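Glycerate 2-kinase (Pyrococcus horikoshii, PDB 1X3L) catalyses the ATP-dependent phosphorylation of D-glycerate to 2-phosphoglycerate, using magnesium as its preferred metal cofactor. Local coordinates at residues P140-T152 and K232-G244. Numbering follows the deposited sequence.
With EDO (1,2-ethanediol), chain E.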
# COMPACT_ATOMS: atom_id res chain seq x y z
N PRO A 140 -23.11 -1.42 -7.36
CA PRO A 140 -24.11 -1.18 -6.31
C PRO A 140 -25.14 -2.31 -6.19
O PRO A 140 -25.38 -3.04 -7.15
CB PRO A 140 -24.75 0.14 -6.74
CG PRO A 140 -23.64 0.82 -7.50
CD PRO A 140 -23.08 -0.31 -8.32
N GLU A 141 -25.73 -2.44 -5.01
CA GLU A 141 -26.75 -3.46 -4.77
C GLU A 141 -28.00 -3.15 -5.59
O GLU A 141 -28.09 -2.09 -6.22
CB GLU A 141 -27.09 -3.53 -3.28
CG GLU A 141 -26.09 -4.32 -2.43
CD GLU A 141 -26.06 -5.80 -2.78
OE1 GLU A 141 -27.07 -6.32 -3.30
OE2 GLU A 141 -25.03 -6.46 -2.51
N GLU A 142 -28.98 -4.05 -5.58
CA GLU A 142 -30.19 -3.86 -6.37
C GLU A 142 -30.93 -2.55 -6.14
O GLU A 142 -31.11 -2.11 -5.00
CB GLU A 142 -31.15 -5.05 -6.18
CG GLU A 142 -32.03 -5.03 -4.94
CD GLU A 142 -31.25 -5.02 -3.64
OE1 GLU A 142 -30.14 -5.59 -3.61
OE2 GLU A 142 -31.76 -4.45 -2.65
N GLY A 143 -31.34 -1.92 -7.23
CA GLY A 143 -32.06 -0.66 -7.16
C GLY A 143 -31.20 0.56 -6.89
O GLY A 143 -31.66 1.69 -7.03
N ILE A 144 -29.95 0.33 -6.52
CA ILE A 144 -29.05 1.44 -6.22
C ILE A 144 -28.20 1.81 -7.43
O ILE A 144 -27.49 0.98 -7.99
CB ILE A 144 -28.14 1.10 -5.03
CG1 ILE A 144 -28.99 0.76 -3.81
CG2 ILE A 144 -27.23 2.29 -4.71
CD1 ILE A 144 -28.20 0.27 -2.61
N SER A 145 -28.26 3.08 -7.82
CA SER A 145 -27.50 3.56 -8.96
C SER A 145 -26.15 4.12 -8.51
O SER A 145 -25.97 4.45 -7.33
CB SER A 145 -28.27 4.66 -9.69
OG SER A 145 -28.35 5.83 -8.89
N LEU A 146 -25.22 4.21 -9.44
CA LEU A 146 -23.91 4.75 -9.13
C LEU A 146 -24.08 6.14 -8.55
O LEU A 146 -23.31 6.57 -7.69
CB LEU A 146 -23.05 4.81 -10.39
CG LEU A 146 -21.68 5.48 -10.27
CD1 LEU A 146 -20.91 4.91 -9.09
CD2 LEU A 146 -20.91 5.27 -11.56
N GLU A 147 -25.10 6.85 -9.02
CA GLU A 147 -25.36 8.20 -8.54
C GLU A 147 -25.90 8.17 -7.11
O GLU A 147 -25.66 9.09 -6.33
CB GLU A 147 -26.33 8.92 -9.47
CG GLU A 147 -26.33 10.43 -9.29
CD GLU A 147 -24.93 11.02 -9.38
OE1 GLU A 147 -24.22 10.75 -10.37
OE2 GLU A 147 -24.53 11.76 -8.45
N ASP A 148 -26.64 7.11 -6.77
CA ASP A 148 -27.17 6.98 -5.42
C ASP A 148 -25.99 6.76 -4.48
O ASP A 148 -25.97 7.28 -3.37
CB ASP A 148 -28.14 5.80 -5.30
CG ASP A 148 -29.46 6.04 -6.00
OD1 ASP A 148 -30.00 7.16 -5.88
OD2 ASP A 148 -29.95 5.10 -6.67
N LEU A 149 -25.02 5.99 -4.95
CA LEU A 149 -23.83 5.70 -4.17
C LEU A 149 -23.07 6.99 -3.88
O LEU A 149 -22.71 7.27 -2.74
CB LEU A 149 -22.92 4.72 -4.93
CG LEU A 149 -21.52 4.49 -4.36
CD1 LEU A 149 -21.59 4.06 -2.90
CD2 LEU A 149 -20.81 3.44 -5.20
N LYS A 150 -22.85 7.79 -4.92
CA LYS A 150 -22.15 9.06 -4.77
C LYS A 150 -22.81 9.96 -3.74
O LYS A 150 -22.15 10.49 -2.86
CB LYS A 150 -22.06 9.79 -6.12
CG LYS A 150 -21.25 9.08 -7.19
CD LYS A 150 -21.15 9.94 -8.44
CE LYS A 150 -20.36 9.25 -9.53
NZ LYS A 150 -20.22 10.12 -10.74
N LEU A 151 -24.12 10.13 -3.86
CA LEU A 151 -24.85 10.98 -2.92
C LEU A 151 -24.71 10.47 -1.49
O LEU A 151 -24.55 11.25 -0.55
CB LEU A 151 -26.33 11.05 -3.30
CG LEU A 151 -26.65 11.61 -4.69
CD1 LEU A 151 -28.16 11.66 -4.88
CD2 LEU A 151 -26.05 13.00 -4.84
N THR A 152 -24.76 9.15 -1.33
CA THR A 152 -24.64 8.56 -0.00
C THR A 152 -23.25 8.82 0.56
O THR A 152 -23.11 9.32 1.68
CB THR A 152 -24.89 7.04 -0.04
OG1 THR A 152 -26.19 6.78 -0.59
CG2 THR A 152 -24.82 6.45 1.36
N LYS A 232 -31.83 11.50 4.61
CA LYS A 232 -31.26 12.29 3.52
C LYS A 232 -30.74 11.44 2.36
O LYS A 232 -30.70 11.90 1.22
CB LYS A 232 -30.13 13.18 4.05
CG LYS A 232 -30.60 14.26 5.02
CD LYS A 232 -29.44 15.18 5.42
CE LYS A 232 -29.90 16.32 6.32
NZ LYS A 232 -30.39 15.85 7.64
N VAL A 233 -30.35 10.20 2.65
CA VAL A 233 -29.84 9.31 1.60
C VAL A 233 -31.00 8.91 0.69
O VAL A 233 -32.15 8.93 1.10
CB VAL A 233 -29.22 8.03 2.19
CG1 VAL A 233 -28.06 8.40 3.11
CG2 VAL A 233 -30.27 7.23 2.94
N PRO A 234 -30.70 8.54 -0.57
CA PRO A 234 -31.77 8.14 -1.48
C PRO A 234 -32.63 7.00 -0.91
O PRO A 234 -32.17 6.23 -0.07
CB PRO A 234 -31.02 7.73 -2.75
CG PRO A 234 -29.68 7.31 -2.23
CD PRO A 234 -29.38 8.36 -1.20
N GLU A 235 -33.87 6.92 -1.38
CA GLU A 235 -34.80 5.90 -0.93
C GLU A 235 -34.26 4.50 -1.19
O GLU A 235 -34.44 3.60 -0.37
CB GLU A 235 -36.14 6.08 -1.65
CG GLU A 235 -37.35 5.51 -0.91
CD GLU A 235 -38.60 5.50 -1.77
OE1 GLU A 235 -38.87 6.52 -2.45
OE2 GLU A 235 -39.33 4.48 -1.75
N SER A 236 -33.59 4.33 -2.32
CA SER A 236 -33.03 3.03 -2.70
C SER A 236 -32.04 2.51 -1.66
O SER A 236 -31.92 1.30 -1.47
CB SER A 236 -32.34 3.13 -4.06
OG SER A 236 -31.20 3.96 -4.00
N VAL A 237 -31.32 3.42 -1.01
CA VAL A 237 -30.35 3.01 0.00
C VAL A 237 -31.08 2.53 1.26
O VAL A 237 -30.76 1.48 1.80
CB VAL A 237 -29.38 4.16 0.37
CG1 VAL A 237 -28.53 3.77 1.57
CG2 VAL A 237 -28.48 4.46 -0.82
N ARG A 238 -32.07 3.30 1.71
CA ARG A 238 -32.82 2.90 2.89
C ARG A 238 -33.53 1.58 2.61
O ARG A 238 -33.56 0.69 3.47
CB ARG A 238 -33.87 3.95 3.27
CG ARG A 238 -33.35 5.09 4.14
CD ARG A 238 -34.51 5.87 4.74
NE ARG A 238 -35.38 6.43 3.70
CZ ARG A 238 -35.02 7.40 2.87
NH1 ARG A 238 -33.81 7.94 2.96
NH2 ARG A 238 -35.87 7.83 1.95
N LEU A 239 -34.08 1.44 1.41
CA LEU A 239 -34.80 0.22 1.06
C LEU A 239 -33.91 -1.01 1.05
O LEU A 239 -34.29 -2.06 1.58
CB LEU A 239 -35.48 0.37 -0.31
CG LEU A 239 -36.29 -0.85 -0.77
CD1 LEU A 239 -37.41 -1.12 0.22
CD2 LEU A 239 -36.85 -0.60 -2.17
N HIS A 240 -32.73 -0.91 0.46
CA HIS A 240 -31.84 -2.06 0.43
C HIS A 240 -31.42 -2.46 1.83
O HIS A 240 -31.32 -3.65 2.14
CB HIS A 240 -30.58 -1.78 -0.39
CG HIS A 240 -29.60 -2.91 -0.35
ND1 HIS A 240 -29.86 -4.13 -0.94
CD2 HIS A 240 -28.40 -3.03 0.26
CE1 HIS A 240 -28.86 -4.96 -0.68
NE2 HIS A 240 -27.97 -4.31 0.04
N ILE A 241 -31.17 -1.47 2.68
CA ILE A 241 -30.75 -1.74 4.05
C ILE A 241 -31.89 -2.33 4.87
O ILE A 241 -31.67 -3.23 5.68
CB ILE A 241 -30.19 -0.45 4.71
CG1 ILE A 241 -28.83 -0.12 4.09
CG2 ILE A 241 -30.06 -0.65 6.22
CD1 ILE A 241 -28.22 1.19 4.54
N GLU A 242 -33.11 -1.83 4.67
CA GLU A 242 -34.27 -2.36 5.38
C GLU A 242 -34.46 -3.82 4.97
O GLU A 242 -34.80 -4.68 5.79
CB GLU A 242 -35.53 -1.56 5.06
CG GLU A 242 -35.60 -0.20 5.74
CD GLU A 242 -35.61 -0.32 7.26
OE1 GLU A 242 -36.35 -1.17 7.78
OE2 GLU A 242 -34.88 0.45 7.92
N ARG A 243 -34.25 -4.10 3.68
CA ARG A 243 -34.38 -5.46 3.18
C ARG A 243 -33.34 -6.34 3.87
O ARG A 243 -33.61 -7.49 4.21
CB ARG A 243 -34.18 -5.51 1.67
CG ARG A 243 -35.26 -4.82 0.84
CD ARG A 243 -35.15 -5.24 -0.61
NE ARG A 243 -35.42 -6.67 -0.76
CZ ARG A 243 -35.03 -7.41 -1.80
NH1 ARG A 243 -34.36 -6.85 -2.80
NH2 ARG A 243 -35.32 -8.70 -1.83
N GLY A 244 -32.14 -5.79 4.07
CA GLY A 244 -31.09 -6.53 4.73
C GLY A 244 -31.47 -6.82 6.17
O GLY A 244 -31.19 -7.89 6.70
C1 EDO E . -30.00 -4.91 -10.34
O1 EDO E . -31.17 -5.33 -9.63
C2 EDO E . -30.23 -3.56 -11.01
O2 EDO E . -30.54 -2.57 -10.02
O HOH W 1 -32.86 -0.68 -3.44
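His240, the residue with the most area buried here, is gripped by two consecutive glutamates of the turn that leads into helix 146-158. Its ND1 donates to Glu142 OE2 at 2.6 Å with an N-H...O angle of 163°; the acceptor lies close to the ring plane and is met on its syn side, while carboxylate and ring are turned 47° apart. A trans chi1 of 176° carries the imidazole off helix 235-246 to this turn. Glu141 supplies the second hold: its CB sits 3.5 Å from the His240 ring centroid, nearly on the ring normal, a CH-pi contact over one face. Glu142 OE2 also forms a long salt bridge, 3.5 Å to Arg243 NH1, although the stronger partner of Arg243 is Glu248. Cutting His240 back to an alanine would probably leave Glu142 OE2 without its short hydrogen bond and open a gap beneath Glu141. Ile144 CD1 packs 3.8 Å from His240 CB, and a water donates to both Glu142 O and Ser236 O.

At the other end Pro234, the N-cap residue of helix 235-246, lays its ring along Asp148, Pro234 CB lying 3.3 Å from Asp148 OD1. Asp148 pairs with Ser145 in a capping box, its OD2 taking the Ser145 N-H at 2.9 Å and a weak bond from Ser236 OG. Thr152 OG1, bonded to Asp148 O, abuts Val237 CG2. The contact thus joins the turn and first coils of helix 146-158 to one side of helix 235-246, from its N-cap to beyond its middle, and the carboxylate beside ND1 would be expected to stabilise a protonated imidazole.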